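Local coordinates for extracellular solute-binding protein family 1 (Arthrobacter chlorophenolicus, PDB 4R2F) that binds laminaribiose, a beta-linked glucose disaccharide, in its ligand pocket and probably delivers it to an ABC-type sugar importer as its extracellular solute-binding protein, at residues Asp154-Trp159 against Asn202-His207; Asn261-Trp266 against Gly274-Gly279. All coordinates share one frame; numbering follows the deposited sequence.

Contact 1. Residues Asp154-Trp159 against Asn202-His207; sequences DIRPLW and NNIGNH. With BGC (beta-D-glucopyranose), chain B; BGC (beta-D-glucopyranose), chain C.
Arg-156 reaches from segment 154-159 to His-207 at the start of helix 204-215. Its CB points toward that helix; the chain then bends at chi2 (-80°), and CD comes within 4.2 Å of His-207 ND1. NE gives its hydrogen to that same ND1 (3.1 Å); ND1 lies in the guanidinium plane, whereas NE approaches tilted from the imidazole plane, the two planes being 29° apart. Ile-204 CD1 lies over one guanidinium face, 3.7 Å from NE. At the far end NH1 and NH2 grip Asp-154 end-on, NH1 to OD1 and NH2 to OD2 (2.8 Å), both oxygens being met from above the carboxylate plane; NH2 also comes within 3.2 Å of O3 of the chain B glucose. The whole cluster lines the sugar pocket of a solute-binding protein, and the bound disaccharide completes it. Asp-154 OD2 takes hydrogen bonds from O2 of both glucose units, so three bonds converge on one oxygen. With ND1 accepting from arginine, His-207 can donate through NE2, which reaches O6 of the chain C glucose at 2.8 Å in a nearly straight bond (172°). Phe-309 meets the imidazole ring, while the backbone N of Asn-203 donates to O6 of the chain B glucose, 2.9 Å away.

Contact 2. Residues Asn261-Trp266 against Gly274-Gly279; sequences NLNAQW and GMLTLG
Gly-274 presents its backbone to the benzo edge of Trp-266: its N lies 3.7 Å from CZ2, near the plane of the indole. Trp-266 projects from helix 259-267, and with no side chain on Gly-274 the ring can come right up to the strand; the backbone of this glycine is almost fully extended (166/177°). Met-275 points its CB away from the helix, and its side chain touches Ile-204, Leu-208 and Met-211 of helix 204-215, while its carbonyl O is tied to Trp-266 through a water. That water, in the indole plane, accepts from Trp-266 NE1 at 3.1 Å and donates to Met-275 O, bridging helix and strand and satisfying a buried N-H. Here the strand, an antiparallel neighbour of strand 145-161 in the central sheet, gives way to loop, with helix 259-267 packed alongside. Leu-276 comes next and makes the main apolar contact. Its chi1 (-155°) carries CG over to the helix side, and chi2 near 34° sets the two methyls toward different partners: CD2 lies 3.9 Å from Trp-266 CD1, with Asn-263 OD1 4.2 Å away, while CD1 meets Leu-262 CD2 at 4.2 Å. Leucine and indole slide past one another in opposite directions. Beyond it the chain leaves the helix: Thr-277 OG1 donates to Leu-278 O (3.0 Å), and Gly-279, with positive phi, takes the N-cap position of helix 280-284.

In the fold
Both contacts are buried and share one sheet, in which strands 145-161 and 273-275 are antiparallel neighbours. They are joined directly: Trp-159 N probably bonds to Gly-274 O and Leu-276 N to Pro-157 O, and the contact centres lie about 9 Å apart. Contact 1, about 6 Å from the centre of the chain, is polar and charged, consistent with its place at the sugar. Contact 2, about 13 Å from that centre, is mostly apolar, with a single water between its polar groups. Ile-204 links them as well, touching both Met-275 and Leu-276, and the Leu-276 side chain lies about 6 Å from a bound glucose.

Contact 1. Residues Asp154-Trp159 against Asn202-His207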
ATOM      1  N   ASP A 154       4.584  -2.955   0.460  1.00 32.05           N
ATOM      2  CA  ASP A 154       4.143  -1.967  -0.520  1.00 25.68           C
ATOM      3  C   ASP A 154       4.460  -0.615   0.069  1.00 29.89           C
ATOM      4  O   ASP A 154       3.757  -0.126   0.943  1.00 29.80           O
ATOM      5  CB  ASP A 154       2.657  -2.144  -0.802  1.00 26.54           C
ATOM      6  CG  ASP A 154       2.126  -1.204  -1.888  1.00 30.73           C
ATOM      7  OD1 ASP A 154       2.913  -0.593  -2.638  1.00 31.92           O
ATOM      8  OD2 ASP A 154       0.892  -1.064  -1.961  1.00 32.71           O
ATOM      9  N   ILE A 155       5.535  -0.031  -0.427  1.00 27.82           N
ATOM     10  CA  ILE A 155       6.086   1.227   0.042  1.00 29.33           C
ATOM     11  C   ILE A 155       5.692   2.374  -0.907  1.00 25.48           C
ATOM     12  O   ILE A 155       5.335   2.125  -2.053  1.00 30.55           O
ATOM     13  CB  ILE A 155       7.636   1.105   0.147  1.00 32.83           C
ATOM     14  CG1 ILE A 155       8.227   2.194   1.052  1.00 31.75           C
ATOM     15  CG2 ILE A 155       8.292   1.106  -1.219  1.00 35.51           C
ATOM     16  CD1 ILE A 155       9.582   1.836   1.618  1.00 49.41           C
ATOM     17  N   ARG A 156       5.759   3.605  -0.410  1.00 28.16           N
ATOM     18  CA  ARG A 156       5.216   4.801  -1.071  1.00 26.89           C
ATOM     19  C   ARG A 156       6.307   5.827  -1.388  1.00 28.39           C
ATOM     20  O   ARG A 156       6.487   6.807  -0.664  1.00 32.53           O
ATOM     21  CB  ARG A 156       4.127   5.438  -0.196  1.00 27.50           C
ATOM     22  CG  ARG A 156       2.859   4.597  -0.122  1.00 32.84           C
ATOM     23  CD  ARG A 156       1.997   4.787  -1.368  1.00 27.64           C
ATOM     24  NE  ARG A 156       0.958   3.766  -1.461  1.00 28.41           N
ATOM     25  CZ  ARG A 156       1.156   2.512  -1.840  1.00 25.54           C
ATOM     26  NH1 ARG A 156       2.340   2.115  -2.276  1.00 26.27           N
ATOM     27  NH2 ARG A 156       0.138   1.666  -1.864  1.00 26.68           N
ATOM     28  N   PRO A 157       7.044   5.603  -2.487  1.00 30.71           N
ATOM     29  CA  PRO A 157       8.091   6.537  -2.821  1.00 25.68           C
ATOM     30  C   PRO A 157       7.546   7.767  -3.525  1.00 31.77           C
ATOM     31  O   PRO A 157       6.467   7.739  -4.109  1.00 29.22           O
ATOM     32  CB  PRO A 157       9.009   5.742  -3.772  1.00 28.36           C
ATOM     33  CG  PRO A 157       8.392   4.383  -3.918  1.00 36.03           C
ATOM     34  CD  PRO A 157       6.967   4.503  -3.456  1.00 26.04           C
ATOM     35  N   LEU A 158       8.329   8.829  -3.469  1.00 28.58           N
ATOM     36  CA  LEU A 158       8.106  10.003  -4.281  1.00 35.67           C
ATOM     37  C   LEU A 158       8.873   9.813  -5.594  1.00 27.32           C
ATOM     38  O   LEU A 158       9.941   9.178  -5.615  1.00 29.78           O
ATOM     39  CB  LEU A 158       8.567  11.242  -3.539  1.00 27.44           C
ATOM     40  CG  LEU A 158       7.747  11.571  -2.284  1.00 38.04           C
ATOM     41  CD1 LEU A 158       8.489  12.540  -1.389  1.00 34.92           C
ATOM     42  CD2 LEU A 158       6.391  12.146  -2.645  1.00 35.78           C
ATOM     43  N   TRP A 159       8.278  10.289  -6.676  1.00 31.78           N
ATOM     44  CA  TRP A 159       8.824  10.160  -8.024  1.00 26.98           C
ATOM     45  C   TRP A 159       8.779  11.511  -8.680  1.00 32.89           C
ATOM     46  O   TRP A 159       7.951  12.346  -8.300  1.00 31.80           O
ATOM     47  CB  TRP A 159       7.982   9.186  -8.879  1.00 30.15           C
ATOM     48  CG  TRP A 159       8.063   7.781  -8.426  1.00 28.52           C
ATOM     49  CD1 TRP A 159       7.381   7.229  -7.401  1.00 28.23           C
ATOM     50  CD2 TRP A 159       8.901   6.739  -8.962  1.00 26.66           C
ATOM     51  NE1 TRP A 159       7.732   5.913  -7.255  1.00 29.24           N
ATOM     52  CE2 TRP A 159       8.662   5.586  -8.201  1.00 31.05           C
ATOM     53  CE3 TRP A 159       9.812   6.672 -10.019  1.00 29.03           C
ATOM     54  CZ2 TRP A 159       9.306   4.369  -8.451  1.00 30.85           C
ATOM     55  CZ3 TRP A 159      10.457   5.470 -10.266  1.00 24.10           C
ATOM     56  CH2 TRP A 159      10.192   4.330  -9.493  1.00 26.22           C
ATOM     57  N   ASN A 202      -9.166   3.811  -6.413  1.00 28.05           N
ATOM     58  CA  ASN A 202      -7.864   4.439  -6.212  1.00 28.13           C
ATOM     59  C   ASN A 202      -7.693   4.845  -4.745  1.00 28.99           C
ATOM     60  O   ASN A 202      -8.324   5.787  -4.270  1.00 28.17           O
ATOM     61  CB  ASN A 202      -7.746   5.659  -7.130  1.00 34.97           C
ATOM     62  CG  ASN A 202      -6.341   6.161  -7.236  1.00 36.72           C
ATOM     63  OD1 ASN A 202      -5.453   5.675  -6.545  1.00 28.63           O
ATOM     64  ND2 ASN A 202      -6.125   7.133  -8.101  1.00 32.20           N
ATOM     65  N   ASN A 203      -6.813   4.132  -4.047  1.00 26.86           N
ATOM     66  CA  ASN A 203      -6.495   4.378  -2.625  1.00 26.33           C
ATOM     67  C   ASN A 203      -5.250   5.236  -2.364  1.00 29.48           C
ATOM     68  O   ASN A 203      -4.873   5.513  -1.206  1.00 30.03           O
ATOM     69  CB  ASN A 203      -6.327   3.020  -1.920  1.00 26.85           C
ATOM     70  CG  ASN A 203      -7.585   2.197  -1.957  1.00 31.25           C
ATOM     71  OD1 ASN A 203      -7.605   1.054  -2.415  1.00 38.90           O
ATOM     72  ND2 ASN A 203      -8.648   2.782  -1.495  1.00 31.57           N
ATOM     73  N   ILE A 204      -4.624   5.713  -3.428  1.00 30.70           N
ATOM     74  CA  ILE A 204      -3.383   6.468  -3.274  1.00 22.41           C
ATOM     75  C   ILE A 204      -3.615   7.786  -2.521  1.00 25.32           C
ATOM     76  O   ILE A 204      -2.783   8.191  -1.693  1.00 28.16           O
ATOM     77  CB  ILE A 204      -2.732   6.691  -4.646  1.00 29.90           C
ATOM     78  CG1 ILE A 204      -2.255   5.340  -5.213  1.00 37.89           C
ATOM     79  CG2 ILE A 204      -1.612   7.719  -4.597  1.00 35.00           C
ATOM     80  CD1 ILE A 204      -1.143   4.647  -4.425  1.00 39.69           C
ATOM     81  N   GLY A 205      -4.741   8.440  -2.792  1.00 27.37           N
ATOM     82  CA  GLY A 205      -5.126   9.647  -2.061  1.00 25.76           C
ATOM     83  C   GLY A 205      -5.222   9.399  -0.574  1.00 23.92           C
ATOM     84  O   GLY A 205      -4.719  10.204   0.225  1.00 29.99           O
ATOM     85  N   ASN A 206      -5.881   8.299  -0.206  1.00 28.59           N
ATOM     86  CA  ASN A 206      -5.964   7.865   1.199  1.00 27.60           C
ATOM     87  C   ASN A 206      -4.569   7.785   1.782  1.00 43.02           C
ATOM     88  O   ASN A 206      -4.317   8.229   2.900  1.00 27.77           O
ATOM     89  CB  ASN A 206      -6.594   6.479   1.307  1.00 35.25           C
ATOM     90  CG  ASN A 206      -8.081   6.460   1.033  1.00 36.42           C
ATOM     91  OD1 ASN A 206      -8.688   5.396   1.036  1.00 41.27           O
ATOM     92  ND2 ASN A 206      -8.684   7.621   0.863  1.00 27.11           N
ATOM     93  N   HIS A 207      -3.645   7.226   1.007  1.00 30.14           N
ATOM     94  CA  HIS A 207      -2.337   6.927   1.530  1.00 32.53           C
ATOM     95  C   HIS A 207      -1.527   8.190   1.698  1.00 22.34           C
ATOM     96  O   HIS A 207      -0.729   8.300   2.625  1.00 30.63           O
ATOM     97  CB  HIS A 207      -1.613   5.949   0.624  1.00 33.95           C
ATOM     98  CG  HIS A 207      -2.303   4.627   0.499  1.00 21.94           C
ATOM     99  ND1 HIS A 207      -1.921   3.670  -0.416  1.00 27.34           N
ATOM    100  CD2 HIS A 207      -3.341   4.093   1.193  1.00 30.72           C
ATOM    101  CE1 HIS A 207      -2.699   2.608  -0.289  1.00 26.56           C
ATOM    102  NE2 HIS A 207      -3.565   2.840   0.684  1.00 28.08           N
TER
HETATM  103  C2  BGC B   1      -1.486  -0.554  -4.404  1.00 35.34           C
HETATM  104  C3  BGC B   1      -2.670  -0.701  -3.436  1.00 26.98           C
HETATM  105  C4  BGC B   1      -3.773   0.289  -3.837  1.00 27.67           C
HETATM  106  C5  BGC B   1      -4.126   0.121  -5.338  1.00 27.01           C
HETATM  107  C6  BGC B   1      -5.275   1.027  -5.798  1.00 31.84           C
HETATM  108  C1  BGC B   1      -1.977  -0.655  -5.860  1.00 35.84           C
HETATM  109  O1  BGC B   1      -0.907  -0.431  -6.777  1.00 52.00           O
HETATM  110  O2  BGC B   1      -0.500  -1.558  -4.111  1.00 31.26           O
HETATM  111  O3  BGC B   1      -2.173  -0.529  -2.082  1.00 26.46           O
HETATM  112  O4  BGC B   1      -4.982   0.132  -3.085  1.00 30.95           O
HETATM  113  O5  BGC B   1      -2.962   0.377  -6.076  1.00 33.84           O
HETATM  114  O6  BGC B   1      -4.977   2.388  -5.480  1.00 29.88           O
HETATM  115  C2  BGC C   2      -1.952  -1.596   0.034  1.00 26.35           C
HETATM  116  C3  BGC C   2      -2.764  -2.453   1.006  1.00 29.82           C
HETATM  117  C4  BGC C   2      -3.986  -1.679   1.481  1.00 26.66           C
HETATM  118  C5  BGC C   2      -4.797  -1.198   0.286  1.00 26.83           C
HETATM  119  C6  BGC C   2      -5.972  -0.307   0.712  1.00 27.09           C
HETATM  120  C1  BGC C   2      -2.884  -1.279  -1.123  1.00 24.00           C
HETATM  121  O2  BGC C   2      -0.795  -2.288  -0.419  1.00 27.54           O
HETATM  122  O3  BGC C   2      -1.962  -2.834   2.123  1.00 24.55           O
HETATM  123  O4  BGC C   2      -4.827  -2.534   2.246  1.00 29.45           O
HETATM  124  O5  BGC C   2      -3.962  -0.472  -0.623  1.00 23.42           O
HETATM  125  O6  BGC C   2      -5.534   0.910   1.355  1.00 26.87           O

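Contact 2. Residues Asn261-Trp266 against Gly274-Gly279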
ATOM      1  N   ASN A 261      -6.459   6.826 -14.587  1.00 29.51           N
ATOM      2  CA  ASN A 261      -6.302   8.262 -14.800  1.00 25.10           C
ATOM      3  C   ASN A 261      -4.948   8.738 -14.308  1.00 30.37           C
ATOM      4  O   ASN A 261      -4.268   9.511 -14.977  1.00 35.98           O
ATOM      5  CB  ASN A 261      -7.352   9.078 -14.043  1.00 32.40           C
ATOM      6  CG  ASN A 261      -8.769   8.882 -14.552  1.00 35.38           C
ATOM      7  OD1 ASN A 261      -9.716   9.091 -13.811  1.00 30.84           O
ATOM      8  ND2 ASN A 261      -8.921   8.472 -15.796  1.00 33.10           N
ATOM      9  N   LEU A 262      -4.586   8.289 -13.118  1.00 29.30           N
ATOM     10  CA  LEU A 262      -3.353   8.703 -12.477  1.00 31.76           C
ATOM     11  C   LEU A 262      -2.124   8.150 -13.227  1.00 26.15           C
ATOM     12  O   LEU A 262      -1.180   8.893 -13.507  1.00 27.98           O
ATOM     13  CB  LEU A 262      -3.365   8.286 -10.997  1.00 26.71           C
ATOM     14  CG  LEU A 262      -2.057   8.571 -10.243  1.00 33.45           C
ATOM     15  CD1 LEU A 262      -1.650  10.039 -10.323  1.00 34.94           C
ATOM     16  CD2 LEU A 262      -2.225   8.128  -8.807  1.00 32.68           C
ATOM     17  N   ASN A 263      -2.141   6.856 -13.542  1.00 30.64           N
ATOM     18  CA  ASN A 263      -1.084   6.267 -14.352  1.00 32.89           C
ATOM     19  C   ASN A 263      -0.897   7.022 -15.684  1.00 35.96           C
ATOM     20  O   ASN A 263       0.221   7.335 -16.065  1.00 32.92           O
ATOM     21  CB  ASN A 263      -1.367   4.796 -14.616  1.00 37.51           C
ATOM     22  CG  ASN A 263      -1.171   3.925 -13.391  1.00 34.21           C
ATOM     23  OD1 ASN A 263      -0.598   4.335 -12.391  1.00 32.63           O
ATOM     24  ND2 ASN A 263      -1.638   2.709 -13.476  1.00 35.01           N
ATOM     25  N   ALA A 264      -1.995   7.347 -16.366  1.00 33.08           N
ATOM     26  CA  ALA A 264      -1.920   8.111 -17.601  1.00 29.98           C
ATOM     27  C   ALA A 264      -1.256   9.466 -17.414  1.00 32.32           C
ATOM     28  O   ALA A 264      -0.517   9.900 -18.295  1.00 32.56           O
ATOM     29  CB  ALA A 264      -3.301   8.272 -18.239  1.00 37.81           C
ATOM     30  N   GLN A 265      -1.493  10.144 -16.285  1.00 30.25           N
ATOM     31  CA  GLN A 265      -0.821  11.429 -16.047  1.00 30.21           C
ATOM     32  C   GLN A 265       0.711  11.258 -15.986  1.00 34.67           C
ATOM     33  O   GLN A 265       1.450  12.103 -16.459  1.00 29.59           O
ATOM     34  CB  GLN A 265      -1.285  12.105 -14.757  1.00 29.27           C
ATOM     35  CG  GLN A 265      -2.671  12.721 -14.801  1.00 38.65           C
ATOM     36  CD  GLN A 265      -2.878  13.746 -13.697  1.00 35.20           C
ATOM     37  OE1 GLN A 265      -2.446  13.570 -12.542  1.00 45.81           O
ATOM     38  NE2 GLN A 265      -3.512  14.846 -14.054  1.00 32.65           N
ATOM     39  N   TRP A 266       1.157  10.180 -15.357  1.00 29.50           N
ATOM     40  CA  TRP A 266       2.558   9.847 -15.315  1.00 33.36           C
ATOM     41  C   TRP A 266       3.098   9.467 -16.697  1.00 36.03           C
ATOM     42  O   TRP A 266       4.108   9.992 -17.123  1.00 29.38           O
ATOM     43  CB  TRP A 266       2.793   8.725 -14.306  1.00 31.18           C
ATOM     44  CG  TRP A 266       2.875   9.253 -12.903  1.00 31.64           C
ATOM     45  CD1 TRP A 266       1.946   9.111 -11.904  1.00 29.98           C
ATOM     46  CD2 TRP A 266       3.944  10.044 -12.347  1.00 34.23           C
ATOM     47  NE1 TRP A 266       2.379   9.753 -10.769  1.00 35.51           N
ATOM     48  CE2 TRP A 266       3.603  10.334 -11.017  1.00 29.61           C
ATOM     49  CE3 TRP A 266       5.158  10.526 -12.850  1.00 31.78           C
ATOM     50  CZ2 TRP A 266       4.431  11.101 -10.178  1.00 32.44           C
ATOM     51  CZ3 TRP A 266       5.984  11.277 -12.008  1.00 33.21           C
ATOM     52  CH2 TRP A 266       5.626  11.531 -10.684  1.00 25.95           C
ATOM     53  N   GLY A 274       5.153  13.341  -7.356  1.00 31.02           N
ATOM     54  CA  GLY A 274       4.116  12.777  -6.513  1.00 32.25           C
ATOM     55  C   GLY A 274       4.458  11.461  -5.847  1.00 30.37           C
ATOM     56  O   GLY A 274       5.500  10.882  -6.094  1.00 32.91           O
ATOM     57  N   MET A 275       3.537  10.972  -5.031  1.00 35.36           N
ATOM     58  CA  MET A 275       3.740   9.763  -4.255  1.00 33.01           C
ATOM     59  C   MET A 275       3.054   8.626  -4.977  1.00 33.15           C
ATOM     60  O   MET A 275       1.896   8.723  -5.319  1.00 31.34           O
ATOM     61  CB  MET A 275       3.134   9.927  -2.853  1.00 34.60           C
ATOM     62  CG  MET A 275       3.242   8.721  -1.927  1.00 28.02           C
ATOM     63  SD  MET A 275       2.082   8.692  -0.544  1.00 22.63           S
ATOM     64  CE  MET A 275       0.559   8.417  -1.409  1.00 28.26           C
ATOM     65  N   LEU A 276       3.787   7.560  -5.249  1.00 28.48           N
ATOM     66  CA  LEU A 276       3.175   6.378  -5.822  1.00 22.11           C
ATOM     67  C   LEU A 276       3.715   5.074  -5.225  1.00 34.98           C
ATOM     68  O   LEU A 276       3.626   4.849  -4.031  1.00 36.00           O
ATOM     69  CB  LEU A 276       3.242   6.407  -7.351  1.00 28.93           C
ATOM     70  CG  LEU A 276       2.185   5.596  -8.103  1.00 36.18           C
ATOM     71  CD1 LEU A 276       0.865   5.594  -7.362  1.00 34.25           C
ATOM     72  CD2 LEU A 276       1.999   6.077  -9.527  1.00 28.66           C
ATOM     73  N   THR A 277       4.275   4.228  -6.074  1.00 30.24           N
ATOM     74  CA  THR A 277       4.697   2.895  -5.697  1.00 27.24           C
ATOM     75  C   THR A 277       6.060   2.584  -6.259  1.00 29.27           C
ATOM     76  O   THR A 277       6.587   3.319  -7.065  1.00 35.80           O
ATOM     77  CB  THR A 277       3.744   1.819  -6.238  1.00 34.15           C
ATOM     78  OG1 THR A 277       3.891   1.721  -7.654  1.00 32.64           O
ATOM     79  CG2 THR A 277       2.313   2.143  -5.897  1.00 45.62           C
ATOM     80  N   LEU A 278       6.634   1.484  -5.813  1.00 30.78           N
ATOM     81  CA  LEU A 278       7.807   0.949  -6.465  1.00 25.06           C
ATOM     82  C   LEU A 278       7.434   0.554  -7.894  1.00 33.33           C
ATOM     83  O   LEU A 278       6.333   0.093  -8.140  1.00 30.58           O
ATOM     84  CB  LEU A 278       8.317  -0.264  -5.705  1.00 26.82           C
ATOM     85  CG  LEU A 278       9.554  -0.943  -6.272  1.00 27.56           C
ATOM     86  CD1 LEU A 278      10.338  -1.635  -5.181  1.00 32.92           C
ATOM     87  CD2 LEU A 278       9.182  -1.919  -7.370  1.00 42.85           C
ATOM     88  N   GLY A 279       8.353   0.764  -8.828  1.00 31.85           N
ATOM     89  CA  GLY A 279       8.192   0.325 -10.229  1.00 29.65           C
ATOM     90  C   GLY A 279       7.277   1.165 -11.083  1.00 24.74           C
ATOM     91  O   GLY A 279       6.686   0.666 -12.019  1.00 29.40           O
TER
HETATM   92  O   HOH W   1       1.428  10.038  -7.870  1.00 31.23           O